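Long-range contacts in putative oxidoreductase FAD-binding subunit (PDB 4ZOH), which probably serves as the flavin-binding subunit of a molybdopterin-dependent oxidoreductase, holding FAD for electron transfer: residues P4-V9 with S48-I53; E16-L21 with G158-E163. All coordinates share one frame; numbering follows the deposited sequence.

Contact 1 (P4-V9 with S48-I53); sequences PKFGYV and SYIVEI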
loop_
_atom_site.group_PDB
_atom_site.type_symbol
_atom_site.label_atom_id
_atom_site.label_comp_id
_atom_site.label_asym_id
_atom_site.label_seq_id
_atom_site.Cartn_x
_atom_site.Cartn_y
_atom_site.Cartn_z
ATOM N N PRO B 4 -21.896 18.938 -5.878
ATOM C CA PRO B 4 -21.621 19.225 -7.268
ATOM C C PRO B 4 -20.533 20.308 -7.320
ATOM O O PRO B 4 -20.210 20.944 -6.285
ATOM C CB PRO B 4 -22.990 19.763 -7.823
ATOM C CG PRO B 4 -23.708 20.273 -6.631
ATOM C CD PRO B 4 -23.114 19.638 -5.386
ATOM N N LYS B 5 -19.964 20.526 -8.518
ATOM C CA LYS B 5 -18.922 21.584 -8.686
ATOM C C LYS B 5 -19.577 22.916 -8.531
ATOM O O LYS B 5 -20.669 23.104 -9.041
ATOM C CB LYS B 5 -18.282 21.545 -10.073
ATOM C CG LYS B 5 -17.672 20.198 -10.411
ATOM C CD LYS B 5 -16.651 20.306 -11.539
ATOM C CE LYS B 5 -16.226 18.890 -11.853
ATOM N NZ LYS B 5 -15.288 18.868 -12.984
ATOM N N PHE B 6 -18.880 23.856 -7.907
ATOM C CA PHE B 6 -19.367 25.175 -7.792
ATOM C C PHE B 6 -18.146 26.075 -7.601
ATOM O O PHE B 6 -17.073 25.597 -7.196
ATOM C CB PHE B 6 -20.382 25.291 -6.634
ATOM C CG PHE B 6 -19.865 24.783 -5.287
ATOM C CD1 PHE B 6 -18.910 25.503 -4.563
ATOM C CD2 PHE B 6 -20.344 23.550 -4.757
ATOM C CE1 PHE B 6 -18.450 25.014 -3.339
ATOM C CE2 PHE B 6 -19.907 23.071 -3.519
ATOM C CZ PHE B 6 -18.978 23.804 -2.806
ATOM N N GLY B 7 -18.287 27.357 -7.947
ATOM C CA GLY B 7 -17.267 28.324 -7.679
ATOM C C GLY B 7 -17.383 28.793 -6.248
ATOM O O GLY B 7 -18.366 28.510 -5.577
ATOM N N TYR B 8 -16.386 29.533 -5.791
ATOM C CA TYR B 8 -16.287 29.963 -4.433
ATOM C C TYR B 8 -15.678 31.350 -4.381
ATOM O O TYR B 8 -14.720 31.654 -5.129
ATOM C CB TYR B 8 -15.341 29.023 -3.679
ATOM C CG TYR B 8 -15.421 29.022 -2.150
ATOM C CD1 TYR B 8 -16.380 28.245 -1.491
ATOM C CD2 TYR B 8 -14.522 29.734 -1.390
ATOM C CE1 TYR B 8 -16.429 28.185 -0.100
ATOM C CE2 TYR B 8 -14.565 29.691 -0.007
ATOM C CZ TYR B 8 -15.534 28.905 0.611
ATOM O OH TYR B 8 -15.596 28.825 1.951
ATOM N N VAL B 9 -16.181 32.154 -3.434
ATOM C CA VAL B 9 -15.786 33.569 -3.256
ATOM C C VAL B 9 -15.415 33.792 -1.821
ATOM O O VAL B 9 -16.192 33.424 -0.914
ATOM C CB VAL B 9 -16.977 34.523 -3.545
ATOM C CG1 VAL B 9 -16.550 35.982 -3.483
ATOM C CG2 VAL B 9 -17.632 34.194 -4.870
ATOM N N SER B 48 -24.057 28.364 -8.430
ATOM C CA SER B 48 -22.934 28.651 -9.297
ATOM C C SER B 48 -21.754 28.962 -8.413
ATOM O O SER B 48 -20.616 28.612 -8.734
ATOM C CB SER B 48 -23.257 29.864 -10.172
ATOM O OG SER B 48 -23.822 30.906 -9.376
ATOM N N TYR B 49 -22.035 29.651 -7.299
ATOM C CA TYR B 49 -21.013 30.059 -6.375
ATOM C C TYR B 49 -21.465 29.888 -4.927
ATOM O O TYR B 49 -22.612 30.086 -4.591
ATOM C CB TYR B 49 -20.613 31.525 -6.607
ATOM C CG TYR B 49 -19.854 31.768 -7.901
ATOM C CD1 TYR B 49 -18.451 31.768 -7.919
ATOM C CD2 TYR B 49 -20.534 32.029 -9.107
ATOM C CE1 TYR B 49 -17.749 31.992 -9.105
ATOM C CE2 TYR B 49 -19.837 32.264 -10.295
ATOM C CZ TYR B 49 -18.448 32.245 -10.289
ATOM O OH TYR B 49 -17.747 32.476 -11.460
ATOM N N ILE B 50 -20.539 29.534 -4.071
ATOM C CA ILE B 50 -20.779 29.663 -2.669
ATOM C C ILE B 50 -19.945 30.880 -2.235
ATOM O O ILE B 50 -18.747 30.955 -2.531
ATOM C CB ILE B 50 -20.352 28.370 -1.924
ATOM C CG1 ILE B 50 -21.273 27.187 -2.254
ATOM C CG2 ILE B 50 -20.191 28.608 -0.423
ATOM C CD1 ILE B 50 -22.753 27.414 -2.032
ATOM N N VAL B 51 -20.569 31.810 -1.514
ATOM C CA VAL B 51 -19.873 33.009 -1.029
ATOM C C VAL B 51 -19.608 32.858 0.472
ATOM O O VAL B 51 -20.553 32.688 1.267
ATOM C CB VAL B 51 -20.750 34.260 -1.311
ATOM C CG1 VAL B 51 -20.100 35.554 -0.839
ATOM C CG2 VAL B 51 -21.210 34.275 -2.761
ATOM N N GLU B 52 -18.346 32.971 0.871
ATOM C CA GLU B 52 -17.992 32.699 2.270
ATOM C C GLU B 52 -18.158 33.955 3.141
ATOM O O GLU B 52 -17.441 34.911 2.967
ATOM C CB GLU B 52 -16.574 32.052 2.404
ATOM C CG GLU B 52 -16.130 31.839 3.838
ATOM C CD GLU B 52 -14.725 31.299 3.992
ATOM O OE1 GLU B 52 -14.291 30.339 3.291
ATOM O OE2 GLU B 52 -14.047 31.816 4.864
ATOM N N ILE B 53 -19.073 33.927 4.097
ATOM C CA ILE B 53 -19.302 35.118 4.944
ATOM C C ILE B 53 -18.738 34.925 6.323
ATOM O O ILE B 53 -18.678 35.859 7.089
ATOM C CB ILE B 53 -20.783 35.557 4.960
ATOM C CG1 ILE B 53 -21.684 34.484 5.603
ATOM C CG2 ILE B 53 -21.251 35.885 3.532
ATOM C CD1 ILE B 53 -23.044 35.035 6.031
#
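Tyr8 and Glu52 both swing CG anti to the backbone N (chi1 -161° and 176°), which carries the phenol and the carboxylate from neighbouring strands to one meeting point. There Tyr8 OH donates a hydrogen bond to Glu52 OE1, which lies at the ring edge, in its plane; the modelled 2.4 Å is too short to be taken literally. Ring and carboxylate planes stand 73° apart, and the other oxygen, OE2, forms a salt bridge with Arg55, which gives the carboxylate a second partner.

Ile50 fills the same face of the sheet with two branches. Its CG1 lies over one face of the Phe6 ring as a CH-pi contact, 3.7 Å from Phe6 CD1, while CG2 packs 3.8 Å from Tyr8 CE1. The opposite face carries Val9 and Val51, whose CG2 atoms are 4.2 Å apart, and the Tyr49 ring, which lies against the backbone of Gly7. A side chain at Gly7 would run into that ring. Val9 CG2 touches the same ring, 4.0 Å from Tyr49 CD1.

Four backbone hydrogen bonds join the segments, from Gly7 N to Ser48 O (2.8 Å) through Ile50 N to Gly7 O and Val9 N to Ile50 O, ending with Glu52 N on Val9 O (2.8 Å). Strand 28-30 pairs along the other edge of 49-52, and an antiparallel strand of another protein chain continues the sheet beyond Tyr8 and Val9. This parallel ladder belongs to what is, within this chain, the three-stranded parallel sheet, order 1-3-2, of the FAD-binding domain in molybdopterin dehydrogenases.

Contact 2 (E16-L21 with G158-E163); sequences EALEFL and GELVTE. With FAD (flavin-adenine dinucleotide), chain H.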
loop_
_atom_site.group_PDB
_atom_site.type_symbol
_atom_site.label_atom_id
_atom_site.label_comp_id
_atom_site.label_asym_id
_atom_site.label_seq_id
_atom_site.Cartn_x
_atom_site.Cartn_y
_atom_site.Cartn_z
ATOM N N GLU B 16 -18.414 43.727 -0.255
ATOM C CA GLU B 16 -18.074 42.839 -1.359
ATOM C C GLU B 16 -18.998 41.647 -1.422
ATOM O O GLU B 16 -19.520 41.312 -2.523
ATOM C CB GLU B 16 -16.622 42.393 -1.283
ATOM C CG GLU B 16 -15.715 43.185 -2.188
ATOM C CD GLU B 16 -14.245 43.019 -1.857
ATOM O OE1 GLU B 16 -13.826 41.917 -1.416
ATOM O OE2 GLU B 16 -13.497 44.003 -2.056
ATOM N N ALA B 17 -19.220 41.008 -0.262
ATOM C CA ALA B 17 -20.133 39.821 -0.259
ATOM C C ALA B 17 -21.492 40.164 -0.890
ATOM O O ALA B 17 -21.957 39.458 -1.816
ATOM C CB ALA B 17 -20.304 39.229 1.152
ATOM N N LEU B 18 -22.096 41.276 -0.414
ATOM C CA LEU B 18 -23.418 41.724 -0.891
ATOM C C LEU B 18 -23.443 41.904 -2.415
ATOM O O LEU B 18 -24.326 41.395 -3.091
ATOM C CB LEU B 18 -23.863 42.991 -0.135
ATOM C CG LEU B 18 -24.066 42.733 1.372
ATOM C CD1 LEU B 18 -23.788 43.940 2.237
ATOM C CD2 LEU B 18 -25.446 42.151 1.639
ATOM N N GLU B 19 -22.435 42.587 -2.951
ATOM C CA GLU B 19 -22.367 42.871 -4.392
ATOM C C GLU B 19 -22.308 41.594 -5.240
ATOM O O GLU B 19 -23.068 41.413 -6.233
ATOM C CB GLU B 19 -21.153 43.759 -4.642
ATOM C CG GLU B 19 -21.326 44.723 -5.783
ATOM C CD GLU B 19 -20.140 44.686 -6.717
ATOM O OE1 GLU B 19 -19.000 44.488 -6.231
ATOM O OE2 GLU B 19 -20.352 44.833 -7.939
ATOM N N PHE B 20 -21.424 40.676 -4.830
ATOM C CA PHE B 20 -21.332 39.393 -5.535
ATOM C C PHE B 20 -22.671 38.684 -5.531
ATOM O O PHE B 20 -23.081 38.166 -6.578
ATOM C CB PHE B 20 -20.243 38.463 -5.003
ATOM C CG PHE B 20 -19.928 37.337 -5.961
ATOM C CD1 PHE B 20 -18.828 37.420 -6.810
ATOM C CD2 PHE B 20 -20.778 36.205 -6.062
ATOM C CE1 PHE B 20 -18.559 36.390 -7.708
ATOM C CE2 PHE B 20 -20.510 35.180 -6.962
ATOM C CZ PHE B 20 -19.394 35.275 -7.783
ATOM N N LEU B 21 -23.351 38.688 -4.377
ATOM C CA LEU B 21 -24.684 38.063 -4.265
ATOM C C LEU B 21 -25.764 38.766 -5.086
ATOM O O LEU B 21 -26.633 38.081 -5.671
ATOM C CB LEU B 21 -25.132 37.944 -2.808
ATOM C CG LEU B 21 -24.318 36.905 -2.051
ATOM C CD1 LEU B 21 -24.427 37.138 -0.537
ATOM C CD2 LEU B 21 -24.700 35.496 -2.493
ATOM N N GLY B 158 -29.074 39.691 -3.125
ATOM C CA GLY B 158 -28.382 40.856 -2.610
ATOM C C GLY B 158 -28.406 41.040 -1.082
ATOM O O GLY B 158 -27.637 41.864 -0.522
ATOM N N GLU B 159 -29.261 40.315 -0.357
ATOM C CA GLU B 159 -29.279 40.630 1.109
ATOM C C GLU B 159 -28.942 39.530 2.089
ATOM O O GLU B 159 -29.185 38.376 1.824
ATOM C CB GLU B 159 -30.554 41.371 1.519
ATOM C CG GLU B 159 -31.740 41.093 0.635
ATOM C CD GLU B 159 -33.013 41.757 1.120
ATOM O OE1 GLU B 159 -34.041 41.038 1.159
ATOM O OE2 GLU B 159 -32.976 42.970 1.458
ATOM N N LEU B 160 -28.388 39.918 3.232
ATOM C CA LEU B 160 -28.098 39.010 4.298
ATOM C C LEU B 160 -28.724 39.446 5.619
ATOM O O LEU B 160 -28.618 40.597 5.998
ATOM C CB LEU B 160 -26.569 38.920 4.508
ATOM C CG LEU B 160 -25.749 38.346 3.319
ATOM C CD1 LEU B 160 -24.273 38.578 3.575
ATOM C CD2 LEU B 160 -26.052 36.873 3.046
ATOM N N VAL B 161 -29.255 38.489 6.376
ATOM C CA VAL B 161 -29.429 38.681 7.807
ATOM C C VAL B 161 -28.132 39.070 8.509
ATOM O O VAL B 161 -27.108 38.356 8.440
ATOM C CB VAL B 161 -30.022 37.411 8.434
ATOM C CG1 VAL B 161 -30.259 37.587 9.946
ATOM C CG2 VAL B 161 -31.292 37.032 7.687
ATOM N N THR B 162 -28.153 40.175 9.241
ATOM C CA THR B 162 -26.963 40.540 9.961
ATOM C C THR B 162 -27.152 40.490 11.469
ATOM O O THR B 162 -26.125 40.422 12.234
ATOM C CB THR B 162 -26.450 41.946 9.558
ATOM O OG1 THR B 162 -27.535 42.893 9.590
ATOM C CG2 THR B 162 -25.870 41.910 8.169
ATOM N N GLU B 163 -28.427 40.515 11.900
ATOM C CA GLU B 163 -28.755 40.671 13.345
ATOM C C GLU B 163 -30.126 40.185 13.702
ATOM O O GLU B 163 -31.074 40.341 12.936
ATOM C CB GLU B 163 -28.594 42.107 13.809
ATOM C CG GLU B 163 -28.657 42.335 15.304
ATOM C CD GLU B 163 -28.466 43.818 15.608
ATOM O OE1 GLU B 163 -29.363 44.613 15.278
ATOM O OE2 GLU B 163 -27.418 44.208 16.153
HETATM P PA FAD H . -25.669 27.420 6.564
HETATM O O1A FAD H . -25.838 25.954 6.352
HETATM O O2A FAD H . -24.379 28.087 6.346
HETATM O O5B FAD H . -26.695 28.196 5.677
HETATM C C5B FAD H . -28.087 27.757 5.621
HETATM C C4B FAD H . -28.906 28.728 4.604
HETATM O O4B FAD H . -28.831 30.159 4.991
HETATM C C3B FAD H . -28.220 28.678 3.245
HETATM O O3B FAD H . -29.200 28.711 2.237
HETATM C C2B FAD H . -27.286 29.911 3.212
HETATM O O2B FAD H . -26.995 30.397 1.896
HETATM C C1B FAD H . -28.104 30.932 3.926
HETATM N N9A FAD H . -27.497 31.839 4.893
HETATM C C8A FAD H . -26.645 31.564 5.879
HETATM N N7A FAD H . -26.416 32.690 6.595
HETATM C C5A FAD H . -27.155 33.680 6.039
HETATM C C6A FAD H . -27.353 35.045 6.339
HETATM N N6A FAD H . -26.718 35.549 7.394
HETATM N N1A FAD H . -28.164 35.788 5.564
HETATM C C2A FAD H . -28.864 35.248 4.533
HETATM N N3A FAD H . -28.689 33.960 4.222
HETATM C C4A FAD H . -27.847 33.147 4.957
HETATM N N1 FAD H . -31.358 22.649 13.591
HETATM C C2 FAD H . -32.360 22.750 14.551
HETATM O O2 FAD H . -33.022 23.765 14.612
HETATM N N3 FAD H . -32.602 21.731 15.423
HETATM C C4 FAD H . -31.888 20.581 15.361
HETATM O O4 FAD H . -32.117 19.709 16.206
HETATM C C4X FAD H . -30.890 20.449 14.371
HETATM N N5 FAD H . -30.157 19.284 14.310
HETATM C C5X FAD H . -29.168 19.157 13.289
HETATM C C6 FAD H . -28.480 17.952 13.198
HETATM C C7 FAD H . -27.476 17.796 12.229
HETATM C C7M FAD H . -26.751 16.433 12.194
HETATM C C8 FAD H . -27.195 18.846 11.331
HETATM C C8M FAD H . -26.125 18.738 10.211
HETATM C C9 FAD H . -27.927 20.047 11.389
HETATM C C9A FAD H . -28.897 20.207 12.383
HETATM N N10 FAD H . -29.654 21.394 12.485
HETATM C C10 FAD H . -30.633 21.485 13.493
HETATM C "C1'" FAD H . -29.456 22.525 11.585
HETATM C "C2'" FAD H . -28.368 23.476 12.118
HETATM O "O2'" FAD H . -28.921 24.201 13.236
HETATM C "C3'" FAD H . -27.822 24.435 11.023
HETATM O "O3'" FAD H . -26.623 24.988 11.571
HETATM C "C4'" FAD H . -28.772 25.568 10.674
HETATM O "O4'" FAD H . -30.036 25.001 10.327
HETATM C "C5'" FAD H . -28.252 26.428 9.502
HETATM O "O5'" FAD H . -27.310 27.363 10.092
HETATM P P FAD H . -25.851 27.482 9.506
HETATM O O1P FAD H . -25.210 28.684 10.117
HETATM O O2P FAD H . -25.133 26.194 9.637
HETATM O O3P FAD H . -26.244 27.816 8.013
#
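Leu18 and Leu160 meet at the tight centre of this contact, where the Leu18 methyl CD2 comes up against Gly158 O at 3.1 Å and also touches Leu160, 4.2 Å from its CG. Leu21 adds a second apolar touch: its CD1 reaches Leu160 CD2 at 3.9 Å, the two side chains crossing at about a right angle. Leu160 has CG anti to the carbonyl carbon (chi1 -63°), a turn that puts CD2 between the helix and the FAD adenine, 3.5 Å from FAD N1A. Gly158 takes a positive phi, at which a CB would jam against the preceding carbonyl oxygen; the bare backbone runs close to the helix at Leu21, with Leu21 O 3.9 Å from Gly158 N.

The margin is looser and more polar. Glu16 and Glu19 sit on other sides of the helix, partly exposed, and Glu159 points away from it to a salt bridge with Arg139 and a hydrogen bond from Asn156 N. Pro29 of strand 28-30 adds to the apolar packing on both Leu21 and Leu160. An alanine in place of Leu160 would probably open a gap where CG and CD2 now bridge Leu21 and the adenine, and leave Leu18 CD2 and Leu21 CD1 without their apolar mate.

Next along the strand, the backbone of Val161 meets N6A and N1A of the adenine: FAD N6A donates to Val161 O at 3.0 Å in a nearly straight bond (170°), while Val161 N gives N1A a weak one, 3.0 Å long. Apolar packing sets the strand against the helix, and the peptide groups of Val161 offer an acceptor to N6A and a weaker donor to N1A, consistent with recognition of adenine.

How the contacts relate
Helix 14-23 joins the two contacts: it follows strand 7-10 directly in the chain, and its Phe20 and Leu21 pack on Val51, with Phe20 also meeting Val9 and, edge-to-face, Tyr49. Both contacts are buried, their centres about 14 Å apart, yet they are built differently. Contact 1 is strand on strand, a ladder of backbone hydrogen bonds with a polar Tyr8–Glu52 pair, and it borders another protein chain. Contact 2 sets a helix against the start of strand 160-167, part of the separate antiparallel sheet, by leucine side chains packing on Leu160 and on the backbone of Gly158. Its polar chemistry goes to the adenine of FAD, whereas in contact 1 FAD is touched by Ile53, which does not meet residues 4-9.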